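Histidinol-phosphatase (PDB 6NLR) probably hydrolyses L-histidinol phosphate to L-histidinol and phosphate in histidine biosynthesis, as a PHP-family phosphatase with three metal ions in its active site. Local coordinates at residues R3-H8 against V254-H260; E10-H14 against T60-A64; Y71-N76 against H89-E93. All coordinates share one frame; numbering follows the deposited sequence.

Contact 1 of 3, residues R3-H8 against V254-H260. With CO (cobalt (II) ion), chain F; MN (manganese (II) ion), chain D.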
ATOM      1  N   ARG A   3       7.048   9.463  12.461  1.00 29.12           N
ATOM      2  CA  ARG A   3       7.315   8.172  11.801  1.00 25.54           C
ATOM      3  C   ARG A   3       6.681   8.164  10.409  1.00 25.46           C
ATOM      4  O   ARG A   3       5.491   8.529  10.283  1.00 25.50           O
ATOM      5  CB  ARG A   3       6.747   7.060  12.680  1.00 25.55           C
ATOM      6  CG  ARG A   3       6.869   5.679  12.072  1.00 26.09           C
ATOM      7  CD  ARG A   3       6.432   4.583  13.030  1.00 28.11           C
ATOM      8  NE  ARG A   3       6.540   3.305  12.334  1.00 26.94           N
ATOM      9  CZ  ARG A   3       5.905   2.192  12.680  1.00 28.92           C
ATOM     10  NH1 ARG A   3       5.121   2.164  13.746  1.00 28.29           N
ATOM     11  NH2 ARG A   3       6.064   1.097  11.952  1.00 30.44           N
ATOM     12  N   ASP A   4       7.434   7.704   9.414  1.00 23.37           N
ATOM     13  CA  ASP A   4       6.899   7.350   8.078  1.00 24.11           C
ATOM     14  C   ASP A   4       6.975   5.824   7.965  1.00 25.01           C
ATOM     15  O   ASP A   4       8.085   5.261   8.061  1.00 25.33           O
ATOM     16  CB  ASP A   4       7.621   8.124   6.968  1.00 23.49           C
ATOM     17  CG  ASP A   4       6.977   7.975   5.593  1.00 23.27           C
ATOM     18  OD1 ASP A   4       6.090   7.076   5.425  1.00 21.67           O
ATOM     19  OD2 ASP A   4       7.375   8.749   4.670  1.00 23.04           O
ATOM     20  N   GLY A   5       5.823   5.179   7.793  1.00 22.52           N
ATOM     21  CA  GLY A   5       5.731   3.713   7.730  1.00 22.26           C
ATOM     22  C   GLY A   5       5.693   3.199   6.308  1.00 21.57           C
ATOM     23  O   GLY A   5       5.507   1.973   6.158  1.00 25.44           O
ATOM     24  N   HIS A   6       5.875   4.042   5.281  1.00 21.70           N
ATOM     25  CA  HIS A   6       5.645   3.596   3.879  1.00 21.23           C
ATOM     26  C   HIS A   6       6.483   4.406   2.873  1.00 22.41           C
ATOM     27  O   HIS A   6       6.021   5.471   2.395  1.00 22.06           O
ATOM     28  CB  HIS A   6       4.137   3.615   3.611  1.00 22.20           C
ATOM     29  CG  HIS A   6       3.716   2.889   2.380  1.00 22.79           C
ATOM     30  ND1 HIS A   6       2.415   2.463   2.204  1.00 23.54           N
ATOM     31  CD2 HIS A   6       4.381   2.563   1.255  1.00 21.38           C
ATOM     32  CE1 HIS A   6       2.304   1.890   1.021  1.00 25.56           C
ATOM     33  NE2 HIS A   6       3.497   1.935   0.417  1.00 24.13           N
ATOM     34  N   THR A   7       7.658   3.892   2.502  1.00 21.17           N
ATOM     35  CA  THR A   7       8.534   4.526   1.474  1.00 21.93           C
ATOM     36  C   THR A   7       9.112   3.469   0.537  1.00 21.99           C
ATOM     37  O   THR A   7       9.210   2.272   0.930  1.00 23.43           O
ATOM     38  CB  THR A   7       9.667   5.342   2.107  1.00 24.50           C
ATOM     39  OG1 THR A   7      10.647   4.443   2.641  1.00 21.77           O
ATOM     40  CG2 THR A   7       9.149   6.273   3.177  1.00 24.44           C
ATOM     41  N   HIS A   8       9.518   3.938  -0.632  1.00 22.45           N
ATOM     42  CA  HIS A   8      10.086   3.144  -1.747  1.00 22.11           C
ATOM     43  C   HIS A   8      11.483   3.677  -2.074  1.00 23.81           C
ATOM     44  O   HIS A   8      11.912   4.667  -1.442  1.00 21.13           O
ATOM     45  CB  HIS A   8       9.089   3.155  -2.920  1.00 21.83           C
ATOM     46  CG  HIS A   8       7.813   2.462  -2.571  1.00 22.31           C
ATOM     47  ND1 HIS A   8       7.689   1.084  -2.626  1.00 22.44           N
ATOM     48  CD2 HIS A   8       6.640   2.924  -2.087  1.00 23.81           C
ATOM     49  CE1 HIS A   8       6.468   0.741  -2.244  1.00 23.03           C
ATOM     50  NE2 HIS A   8       5.820   1.852  -1.870  1.00 20.98           N
ATOM     51  N   VAL A 254      -0.399   4.409  11.226  1.00 27.78           N
ATOM     52  CA  VAL A 254       0.981   4.885  10.965  1.00 25.55           C
ATOM     53  C   VAL A 254       0.941   5.716   9.681  1.00 22.31           C
ATOM     54  O   VAL A 254       0.518   5.174   8.642  1.00 20.55           O
ATOM     55  CB  VAL A 254       1.956   3.701  10.839  1.00 23.52           C
ATOM     56  CG1 VAL A 254       3.387   4.185  10.641  1.00 23.44           C
ATOM     57  CG2 VAL A 254       1.839   2.751  12.027  1.00 27.58           C
ATOM     58  N   TYR A 255       1.356   6.975   9.770  1.00 21.91           N
ATOM     59  CA  TYR A 255       1.564   7.871   8.602  1.00 22.28           C
ATOM     60  C   TYR A 255       2.409   7.148   7.560  1.00 21.31           C
ATOM     61  O   TYR A 255       3.440   6.587   7.933  1.00 23.50           O
ATOM     62  CB  TYR A 255       2.269   9.160   9.001  1.00 23.21           C
ATOM     63  CG  TYR A 255       2.813   9.957   7.835  1.00 23.68           C
ATOM     64  CD1 TYR A 255       1.977  10.721   7.037  1.00 22.80           C
ATOM     65  CD2 TYR A 255       4.164   9.943   7.521  1.00 21.79           C
ATOM     66  CE1 TYR A 255       2.472  11.467   5.977  1.00 23.98           C
ATOM     67  CE2 TYR A 255       4.684  10.695   6.475  1.00 23.42           C
ATOM     68  CZ  TYR A 255       3.830  11.478   5.708  1.00 23.05           C
ATOM     69  OH  TYR A 255       4.313  12.206   4.664  1.00 23.72           O
ATOM     70  N   GLY A 256       1.967   7.167   6.311  1.00 20.99           N
ATOM     71  CA  GLY A 256       2.700   6.625   5.150  1.00 22.36           C
ATOM     72  C   GLY A 256       2.658   7.617   4.001  1.00 23.67           C
ATOM     73  O   GLY A 256       1.536   7.877   3.511  1.00 23.13           O
ATOM     74  N   SER A 257       3.819   8.167   3.612  1.00 23.62           N
ATOM     75  CA  SER A 257       3.985   9.102   2.469  1.00 22.43           C
ATOM     76  C   SER A 257       3.826   8.347   1.145  1.00 22.90           C
ATOM     77  O   SER A 257       3.515   8.978   0.135  1.00 20.51           O
ATOM     78  CB  SER A 257       5.344   9.772   2.522  1.00 24.71           C
ATOM     79  OG  SER A 257       6.405   8.812   2.385  1.00 23.74           O
ATOM     80  N   ASP A 258       4.079   7.044   1.142  1.00 21.15           N
ATOM     81  CA  ASP A 258       4.216   6.246  -0.103  1.00 22.83           C
ATOM     82  C   ASP A 258       5.248   6.911  -1.033  1.00 22.56           C
ATOM     83  O   ASP A 258       5.012   6.954  -2.253  1.00 23.02           O
ATOM     84  CB  ASP A 258       2.860   6.059  -0.776  1.00 21.50           C
ATOM     85  CG  ASP A 258       2.668   4.656  -1.311  1.00 22.81           C
ATOM     86  OD1 ASP A 258       3.680   4.012  -1.619  1.00 20.60           O
ATOM     87  OD2 ASP A 258       1.514   4.209  -1.363  1.00 25.74           O
ATOM     88  N   SER A 259       6.341   7.433  -0.482  1.00 22.70           N
ATOM     89  CA  SER A 259       7.348   8.231  -1.234  1.00 25.08           C
ATOM     90  C   SER A 259       8.037   7.353  -2.287  1.00 24.54           C
ATOM     91  O   SER A 259       8.502   6.248  -1.924  1.00 21.00           O
ATOM     92  CB  SER A 259       8.332   8.863  -0.288  1.00 26.33           C
ATOM     93  OG  SER A 259       7.720   9.935   0.426  1.00 27.45           O
ATOM     94  N   HIS A 260       8.085   7.814  -3.537  1.00 22.52           N
ATOM     95  CA  HIS A 260       8.816   7.167  -4.653  1.00 25.93           C
ATOM     96  C   HIS A 260      10.005   8.040  -5.077  1.00 29.77           C
ATOM     97  O   HIS A 260      10.700   7.684  -6.077  1.00 32.43           O
ATOM     98  CB  HIS A 260       7.831   6.860  -5.776  1.00 26.41           C
ATOM     99  CG  HIS A 260       7.000   5.667  -5.462  1.00 28.51           C
ATOM    100  ND1 HIS A 260       6.010   5.677  -4.510  1.00 29.08           N
ATOM    101  CD2 HIS A 260       7.022   4.411  -5.957  1.00 29.99           C
ATOM    102  CE1 HIS A 260       5.440   4.495  -4.446  1.00 28.77           C
ATOM    103  NE2 HIS A 260       6.041   3.694  -5.304  1.00 29.06           N
TER
HETATM  104 CO    CO F 303       3.628   1.795  -1.705  1.00 22.38          CO
HETATM  105 MN    MN D 301       5.128   1.831  -5.933  0.83 27.66          MN
HETATM  106  O   HOH W   1       2.820   7.930  12.252  1.00 30.49           O
HETATM  107  O   HOH W   2       1.454   1.663  -2.060  1.00 18.48           O

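Contact 2 of 3, residues E10-H14 against T60-A64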
ATOM      1  N   GLU A  10      15.158   3.238  -5.172  1.00 27.35           N
ATOM      2  CA  GLU A  10      15.638   3.035  -6.566  1.00 30.53           C
ATOM      3  C   GLU A  10      15.349   1.594  -7.019  1.00 30.35           C
ATOM      4  O   GLU A  10      15.413   1.360  -8.225  1.00 32.30           O
ATOM      5  CB  GLU A  10      17.121   3.401  -6.718  1.00 32.20           C
ATOM      6  CG  GLU A  10      18.101   2.492  -5.965  1.00 32.56           C
ATOM      7  CD  GLU A  10      18.340   2.805  -4.481  1.00 32.12           C
ATOM      8  OE1 GLU A  10      17.547   3.575  -3.858  1.00 31.25           O
ATOM      9  OE2 GLU A  10      19.291   2.239  -3.924  1.00 30.87           O
ATOM     10  N   PHE A  11      15.008   0.663  -6.122  1.00 30.20           N
ATOM     11  CA  PHE A  11      14.680  -0.745  -6.498  1.00 30.98           C
ATOM     12  C   PHE A  11      13.246  -0.845  -7.042  1.00 34.45           C
ATOM     13  O   PHE A  11      12.840  -1.912  -7.493  1.00 43.23           O
ATOM     14  CB  PHE A  11      14.954  -1.695  -5.329  1.00 31.29           C
ATOM     15  CG  PHE A  11      16.423  -1.987  -5.151  1.00 33.41           C
ATOM     16  CD1 PHE A  11      17.229  -1.169  -4.370  1.00 34.70           C
ATOM     17  CD2 PHE A  11      17.017  -3.065  -5.788  1.00 35.07           C
ATOM     18  CE1 PHE A  11      18.583  -1.430  -4.225  1.00 33.50           C
ATOM     19  CE2 PHE A  11      18.373  -3.313  -5.658  1.00 34.08           C
ATOM     20  CZ  PHE A  11      19.152  -2.505  -4.866  1.00 34.07           C
ATOM     21  N   CYS A  12      12.487   0.245  -6.998  1.00 33.94           N
ATOM     22  CA  CYS A  12      11.106   0.303  -7.530  1.00 33.18           C
ATOM     23  C   CYS A  12      11.167   0.676  -9.012  1.00 31.95           C
ATOM     24  O   CYS A  12      11.500   1.813  -9.333  1.00 34.12           O
ATOM     25  CB  CYS A  12      10.273   1.327  -6.769  1.00 31.00           C
ATOM     26  SG  CYS A  12       8.572   1.364  -7.361  1.00 34.42           S
ATOM     27  N   PRO A  13      10.816  -0.222  -9.955  1.00 30.67           N
ATOM     28  CA  PRO A  13      10.939   0.084 -11.385  1.00 34.69           C
ATOM     29  C   PRO A  13      10.032   1.247 -11.849  1.00 33.68           C
ATOM     30  O   PRO A  13      10.388   1.894 -12.787  1.00 36.24           O
ATOM     31  CB  PRO A  13      10.581  -1.233 -12.116  1.00 34.61           C
ATOM     32  CG  PRO A  13      10.600  -2.303 -11.022  1.00 33.21           C
ATOM     33  CD  PRO A  13      10.278  -1.576  -9.723  1.00 34.14           C
ATOM     34  N   HIS A  14       8.927   1.542 -11.156  1.00 33.77           N
ATOM     35  CA  HIS A  14       7.986   2.633 -11.533  1.00 34.76           C
ATOM     36  C   HIS A  14       8.219   3.896 -10.687  1.00 38.77           C
ATOM     37  O   HIS A  14       7.422   4.834 -10.815  1.00 35.81           O
ATOM     38  CB  HIS A  14       6.529   2.168 -11.424  1.00 36.50           C
ATOM     39  CG  HIS A  14       6.136   1.625 -10.091  1.00 40.32           C
ATOM     40  ND1 HIS A  14       5.622   2.398  -9.073  1.00 37.85           N
ATOM     41  CD2 HIS A  14       6.144   0.357  -9.626  1.00 40.30           C
ATOM     42  CE1 HIS A  14       5.359   1.628  -8.036  1.00 38.38           C
ATOM     43  NE2 HIS A  14       5.674   0.378  -8.343  1.00 43.07           N
ATOM     44  N   THR A  60       6.439  -3.451 -14.427  1.00 32.86           N
ATOM     45  CA  THR A  60       6.983  -2.271 -13.707  1.00 32.35           C
ATOM     46  C   THR A  60       6.601  -2.359 -12.221  1.00 31.61           C
ATOM     47  O   THR A  60       7.090  -1.525 -11.447  1.00 29.25           O
ATOM     48  CB  THR A  60       6.446  -1.084 -14.521  1.00 33.15           C
ATOM     49  OG1 THR A  60       7.531  -0.522 -15.256  1.00 39.98           O
ATOM     50  CG2 THR A  60       5.644  -0.100 -13.733  1.00 33.52           C
ATOM     51  N   ALA A  61       5.768  -3.337 -11.831  1.00 30.33           N
ATOM     52  CA  ALA A  61       5.174  -3.417 -10.476  1.00 31.36           C
ATOM     53  C   ALA A  61       6.273  -3.549  -9.418  1.00 29.48           C
ATOM     54  O   ALA A  61       6.148  -2.930  -8.354  1.00 31.21           O
ATOM     55  CB  ALA A  61       4.198  -4.567 -10.390  1.00 30.31           C
ATOM     56  N   SER A  62       7.288  -4.376  -9.647  1.00 31.92           N
ATOM     57  CA  SER A  62       8.235  -4.698  -8.555  1.00 34.88           C
ATOM     58  C   SER A  62       9.538  -5.224  -9.113  1.00 33.93           C
ATOM     59  O   SER A  62       9.608  -5.593 -10.273  1.00 32.34           O
ATOM     60  CB  SER A  62       7.600  -5.677  -7.606  1.00 38.88           C
ATOM     61  OG  SER A  62       7.425  -6.911  -8.255  1.00 43.00           O
HETATM   62  N   MSE A  63      10.555  -5.253  -8.252  1.00 35.48           N
HETATM   63  CA  MSE A  63      11.848  -5.811  -8.601  1.00 37.72           C
HETATM   64  C   MSE A  63      11.726  -7.322  -8.835  1.00 36.66           C
HETATM   65  O   MSE A  63      10.710  -7.938  -8.495  1.00 34.81           O
HETATM   66  CB  MSE A  63      12.836  -5.508  -7.468  1.00 39.58           C
HETATM   67  CG  MSE A  63      12.609  -6.339  -6.221  1.00 41.03           C
HETATM   68 SE   MSE A  63      13.735  -5.765  -4.711  1.00 45.57          SE
HETATM   69  CE  MSE A  63      12.500  -5.047  -3.407  1.00 37.65           C
ATOM     70  N   ALA A  64      12.787  -7.905  -9.408  1.00 37.47           N
ATOM     71  CA  ALA A  64      12.899  -9.341  -9.606  1.00 41.65           C
ATOM     72  C   ALA A  64      13.436 -10.003  -8.337  1.00 37.51           C
ATOM     73  O   ALA A  64      14.098  -9.362  -7.534  1.00 34.48           O
ATOM     74  CB  ALA A  64      13.814  -9.626 -10.779  1.00 45.40           C
TER

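Contact 3 of 3, residues Y71-N76 against H89-E93. With MN (manganese (II) ion), chain E; CO (cobalt (II) ion), chain F.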
ATOM      1  N   TYR A  71      19.016  -5.507  -2.757  1.00 29.77           N
ATOM      2  CA  TYR A  71      18.058  -4.669  -1.995  1.00 29.32           C
ATOM      3  C   TYR A  71      18.412  -4.697  -0.507  1.00 29.37           C
ATOM      4  O   TYR A  71      18.600  -3.613   0.078  1.00 28.88           O
ATOM      5  CB  TYR A  71      16.623  -5.143  -2.204  1.00 28.99           C
ATOM      6  CG  TYR A  71      15.621  -4.511  -1.276  1.00 27.78           C
ATOM      7  CD1 TYR A  71      15.289  -3.175  -1.401  1.00 27.78           C
ATOM      8  CD2 TYR A  71      14.991  -5.244  -0.287  1.00 27.64           C
ATOM      9  CE1 TYR A  71      14.360  -2.585  -0.566  1.00 27.19           C
ATOM     10  CE2 TYR A  71      14.054  -4.674   0.553  1.00 27.78           C
ATOM     11  CZ  TYR A  71      13.729  -3.337   0.408  1.00 27.54           C
ATOM     12  OH  TYR A  71      12.778  -2.751   1.198  1.00 24.96           O
ATOM     13  N   PHE A  72      18.525  -5.893   0.079  1.00 27.36           N
ATOM     14  CA  PHE A  72      18.858  -6.051   1.517  1.00 29.34           C
ATOM     15  C   PHE A  72      20.231  -5.447   1.811  1.00 29.28           C
ATOM     16  O   PHE A  72      20.373  -4.763   2.822  1.00 31.17           O
ATOM     17  CB  PHE A  72      18.777  -7.512   1.958  1.00 32.30           C
ATOM     18  CG  PHE A  72      17.358  -7.948   2.203  1.00 31.88           C
ATOM     19  CD1 PHE A  72      16.585  -7.296   3.142  1.00 32.24           C
ATOM     20  CD2 PHE A  72      16.795  -8.982   1.480  1.00 31.91           C
ATOM     21  CE1 PHE A  72      15.286  -7.702   3.395  1.00 32.43           C
ATOM     22  CE2 PHE A  72      15.493  -9.381   1.723  1.00 29.54           C
ATOM     23  CZ  PHE A  72      14.748  -8.741   2.678  1.00 32.15           C
ATOM     24  N   LYS A  73      21.218  -5.676   0.950  1.00 30.38           N
ATOM     25  CA  LYS A  73      22.568  -5.130   1.184  1.00 32.35           C
ATOM     26  C   LYS A  73      22.490  -3.596   1.245  1.00 31.53           C
ATOM     27  O   LYS A  73      23.033  -3.017   2.192  1.00 32.65           O
ATOM     28  CB  LYS A  73      23.523  -5.607   0.093  1.00 34.07           C
ATOM     29  CG  LYS A  73      24.919  -5.031   0.197  1.00 35.99           C
ATOM     30  CD  LYS A  73      25.788  -5.412  -0.959  1.00 39.83           C
ATOM     31  CE  LYS A  73      27.170  -4.814  -0.848  1.00 42.78           C
ATOM     32  NZ  LYS A  73      27.797  -4.744  -2.179  1.00 44.31           N
ATOM     33  N   LYS A  74      21.858  -2.951   0.260  1.00 30.54           N
ATOM     34  CA  LYS A  74      21.802  -1.464   0.187  1.00 29.42           C
ATOM     35  C   LYS A  74      21.041  -0.925   1.401  1.00 27.57           C
ATOM     36  O   LYS A  74      21.506   0.008   2.042  1.00 24.50           O
ATOM     37  CB  LYS A  74      21.178  -1.003  -1.128  1.00 30.34           C
ATOM     38  CG  LYS A  74      20.967   0.505  -1.260  1.00 31.08           C
ATOM     39  CD  LYS A  74      22.256   1.296  -1.192  1.00 32.81           C
ATOM     40  CE  LYS A  74      22.020   2.789  -1.262  1.00 34.59           C
ATOM     41  NZ  LYS A  74      21.435   3.167  -2.568  1.00 33.75           N
HETATM   42  N   MSE A  75      19.867  -1.495   1.716  1.00 27.10           N
HETATM   43  CA  MSE A  75      19.049  -0.917   2.775  1.00 27.65           C
HETATM   44  C   MSE A  75      19.715  -1.100   4.145  1.00 28.45           C
HETATM   45  O   MSE A  75      19.587  -0.233   4.997  1.00 31.11           O
HETATM   46  CB  MSE A  75      17.636  -1.514   2.792  1.00 27.49           C
HETATM   47  CG  MSE A  75      16.800  -1.251   1.544  1.00 29.24           C
HETATM   48 SE   MSE A  75      17.162   0.499   0.699  1.00 30.29          SE
HETATM   49  CE  MSE A  75      17.366   0.114  -1.221  1.00 29.13           C
ATOM     50  N   ASN A  76      20.355  -2.250   4.380  1.00 28.81           N
ATOM     51  CA  ASN A  76      21.057  -2.507   5.626  1.00 29.13           C
ATOM     52  C   ASN A  76      22.210  -1.512   5.763  1.00 28.37           C
ATOM     53  O   ASN A  76      22.461  -1.028   6.874  1.00 28.02           O
ATOM     54  CB  ASN A  76      21.548  -3.964   5.744  1.00 30.12           C
ATOM     55  CG  ASN A  76      20.446  -4.876   6.276  1.00 32.98           C
ATOM     56  OD1 ASN A  76      19.924  -5.757   5.575  1.00 34.83           O
ATOM     57  ND2 ASN A  76      20.018  -4.620   7.497  1.00 27.55           N
ATOM     58  N   HIS A  89      13.589   0.954   9.471  1.00 26.94           N
ATOM     59  CA  HIS A  89      13.086  -0.434   9.362  1.00 26.02           C
ATOM     60  C   HIS A  89      13.153  -0.838   7.887  1.00 27.10           C
ATOM     61  O   HIS A  89      13.052   0.045   7.008  1.00 27.90           O
ATOM     62  CB  HIS A  89      11.677  -0.576   9.943  1.00 25.99           C
ATOM     63  CG  HIS A  89      11.530  -0.114  11.351  1.00 27.93           C
ATOM     64  ND1 HIS A  89      12.169  -0.722  12.392  1.00 31.18           N
ATOM     65  CD2 HIS A  89      10.794   0.898  11.890  1.00 30.82           C
ATOM     66  CE1 HIS A  89      11.845  -0.114  13.528  1.00 33.39           C
ATOM     67  NE2 HIS A  89      10.995   0.898  13.237  1.00 31.19           N
ATOM     68  N   ILE A  90      13.365  -2.124   7.636  1.00 26.98           N
ATOM     69  CA  ILE A  90      13.476  -2.696   6.275  1.00 27.01           C
ATOM     70  C   ILE A  90      12.431  -3.792   6.140  1.00 25.67           C
ATOM     71  O   ILE A  90      12.361  -4.678   6.974  1.00 27.13           O
ATOM     72  CB  ILE A  90      14.894  -3.221   6.021  1.00 28.67           C
ATOM     73  CG1 ILE A  90      15.944  -2.141   6.306  1.00 30.80           C
ATOM     74  CG2 ILE A  90      14.986  -3.763   4.605  1.00 28.74           C
ATOM     75  CD1 ILE A  90      17.367  -2.635   6.281  1.00 31.34           C
ATOM     76  N   GLY A  91      11.653  -3.742   5.078  1.00 25.99           N
ATOM     77  CA  GLY A  91      10.708  -4.819   4.756  1.00 22.73           C
ATOM     78  C   GLY A  91      10.147  -4.631   3.376  1.00 22.66           C
ATOM     79  O   GLY A  91      10.850  -4.081   2.497  1.00 24.54           O
ATOM     80  N   PHE A  92       8.933  -5.112   3.174  1.00 22.36           N
ATOM     81  CA  PHE A  92       8.259  -5.068   1.863  1.00 21.60           C
ATOM     82  C   PHE A  92       6.859  -4.506   2.004  1.00 20.15           C
ATOM     83  O   PHE A  92       6.197  -4.707   3.055  1.00 19.83           O
ATOM     84  CB  PHE A  92       8.169  -6.482   1.284  1.00 24.15           C
ATOM     85  CG  PHE A  92       9.513  -7.107   1.041  1.00 25.22           C
ATOM     86  CD1 PHE A  92      10.290  -6.713  -0.044  1.00 26.68           C
ATOM     87  CD2 PHE A  92      10.015  -8.053   1.920  1.00 28.12           C
ATOM     88  CE1 PHE A  92      11.544  -7.267  -0.260  1.00 29.33           C
ATOM     89  CE2 PHE A  92      11.252  -8.633   1.679  1.00 29.31           C
ATOM     90  CZ  PHE A  92      12.007  -8.242   0.593  1.00 29.99           C
ATOM     91  N   GLU A  93       6.419  -3.846   0.937  1.00 20.66           N
ATOM     92  CA  GLU A  93       4.996  -3.726   0.586  1.00 19.71           C
ATOM     93  C   GLU A  93       4.669  -5.015  -0.164  1.00 21.05           C
ATOM     94  O   GLU A  93       5.099  -5.174  -1.337  1.00 20.94           O
ATOM     95  CB  GLU A  93       4.687  -2.486  -0.235  1.00 19.72           C
ATOM     96  CG  GLU A  93       3.185  -2.283  -0.375  1.00 20.69           C
ATOM     97  CD  GLU A  93       2.766  -1.072  -1.181  1.00 20.49           C
ATOM     98  OE1 GLU A  93       3.668  -0.369  -1.674  1.00 19.24           O
ATOM     99  OE2 GLU A  93       1.537  -0.838  -1.298  1.00 21.65           O
TER
HETATM  100 MN    MN E 302       0.572   0.266  -2.773  0.78 16.40          MN
HETATM  101 CO    CO F 303       3.628   1.795  -1.705  1.00 22.38          CO
HETATM  102  O   HOH W   3      -0.672   1.633  -4.179  1.00 42.97           O
HETATM  103  O   HOH W   2       1.454   1.663  -2.060  1.00 18.48           O

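Contact 1 of 3, residues R3-H8 against V254-H260
His6 with Asp258 and His8 with His260 meet at and just past the C-terminal ends of strands 3-7 and 253-256, the first and last strands of the PHP family's distorted TIM barrel; the four residues belong to its His-x-His and Asp-x-His metal motifs. The axes approach to 4.6 Å at 50°, and this splay fits the sparse backbone pairing. Gly5 N donates to Tyr255 O at 2.8 Å. Thr7 and Ser259 form a single bridge in which His8 N donates to Ser259 O, while His6 O accepts weak bonds from the Asp258 and Ser259 amides.

Polar side-chain bonding centres on buried Asp4, whose chi1 of -171° puts CG opposite its own amide nitrogen and its carboxylate against Ser257. OD1 accepts from Ser257 N at 3.1 Å and, in an Asx turn and from the opposite carboxylate face, from His6 N. OD2 takes the Ser257 hydroxyl, in a bond modelled too short to trust.

A methyl-on-guanidinium contact lies at the other end: Val254 CG1 covers a face of the guanidinium ending the extended Arg3 chain, 3.7 Å from NE; Arg3 NH2 pairs with Asp117.

Cobalt is bound by His6 NE2 at 2.1 Å and by His8 NE2 and Asp258 OD1, each at 2.2 Å, with Glu93 and a water as further ligands. His8 also pairs with Glu39, and Asp258 with Asn224. Asp258 CG stands over a face of the His6 ring, whereas OD1 lies in the plane of the His8 ring, at its edge. The His8 and His260 rings form an offset stack, planes 25° apart and centroids 4.2 Å apart. His260 NE2 binds manganese, and its ND1 donates to Asp258 O at 2.8 Å, in its own ring plane but from above the carbonyl plane.

Contact 2 of 3, residues E10-H14 against T60-A64
As modelled, Ala61 O receives the one hydrogen bond across the contact, a weak one from His14 NE2 at 3.3 Å (N-H...O angle 126°). The histidine presents its edge to the carbonyls of Thr60 and Ala61, while Cys12 SG stands over one ring face. His14 is a manganese ligand, yet its CE1 is modelled closer to that metal than either ring nitrogen; the ring may be turned over, which leaves the weak bond doubtful.

The rest is van der Waals contact between segments running in nearly opposite directions, 170° apart. Thr60 CG2 comes within 3.4 Å of His14 CB, and the Pro13 ring rests on backbone oxygens, CB 3.6 Å from Thr60 O and CG 3.5 Å from Ser62 O. Met63, a selenomethionine, has CG between its amide nitrogen and carbonyl carbon (chi1 73°); this turn and the bent chain bring SE beside Phe11 in an oblique Met-aromatic contact, 5.4 Å from the ring centroid.

Both segments are loops: 10-14 links strand 3-7 to helix 20-29; loop 60-64 follows helix 56-59 and precedes helix 68-81. Phe11 also touches Tyr70 and Met75 of the latter helix, and Met63 bridges from its Tyr71 to Glu39 of strand 34-40.

Contact 3 of 3, residues Y71-N76 against H89-E93
A beta-alpha-beta unit, strand 34-40, helix 68-81 and strand 87-95, includes this contact, in which Tyr71, Phe72 and Met75 of the helix pack on Ile90 and Phe92 of the strand. The segment axes come within 9.4 Å, their directions 150° apart, so helix and strand run roughly antiparallel. One polar bond crosses the interface: Tyr71 OH donates to Gly91 O at 2.7 Å, nearly in line with the carbonyl.

Ile90 supplies the apolar centre. Its CG2 branch, opposite the backbone nitrogen, faces Phe72, while its CD1 reaches Met75 CB at 3.7 Å. Phe92 joins both aromatic residues of the helix obliquely in a cluster: its CE1 lies 3.7 Å from Tyr71 CE2, ring planes 33° apart, and its CZ lies 3.5 Å from Phe72 CZ, planes at 86°. Within the helix, Tyr71 CD2 stands over the centre of the Phe72 ring; Phe107, from helix 101-111, meets Phe92 edge-to-face.

Farther along the strand, the extended Glu93 side chain bridges two metals, OE1 binding cobalt at 2.2 Å and OE2 manganese at 2.1 Å. An outer helix packed on a strand that carries metal ligands is characteristic of the PHP alpha/beta barrel.

Overall arrangement
The three contacts converge on the trinuclear metal site, with contacts 2 and 3 nested in series within the long loop closed by contact 1. Contacts 1 and 3, centres about 14 Å apart, share cobalt and a water modelled between cobalt and manganese; His6 NE2 and Glu93 OE1 lie 3.1 Å apart as ligands of that cobalt. Contacts 1 and 2, about 17 Å apart, meet at the other manganese, where His14 joins His260 and His40 and where a bound sulfate lies close to both His14 and Asp258. Contacts 2 and 3, about 13 Å apart, are joined by a salt bridge from Lys74 NZ to Glu10 OE2 at 2.7 Å and by Phe11 packing on Met75.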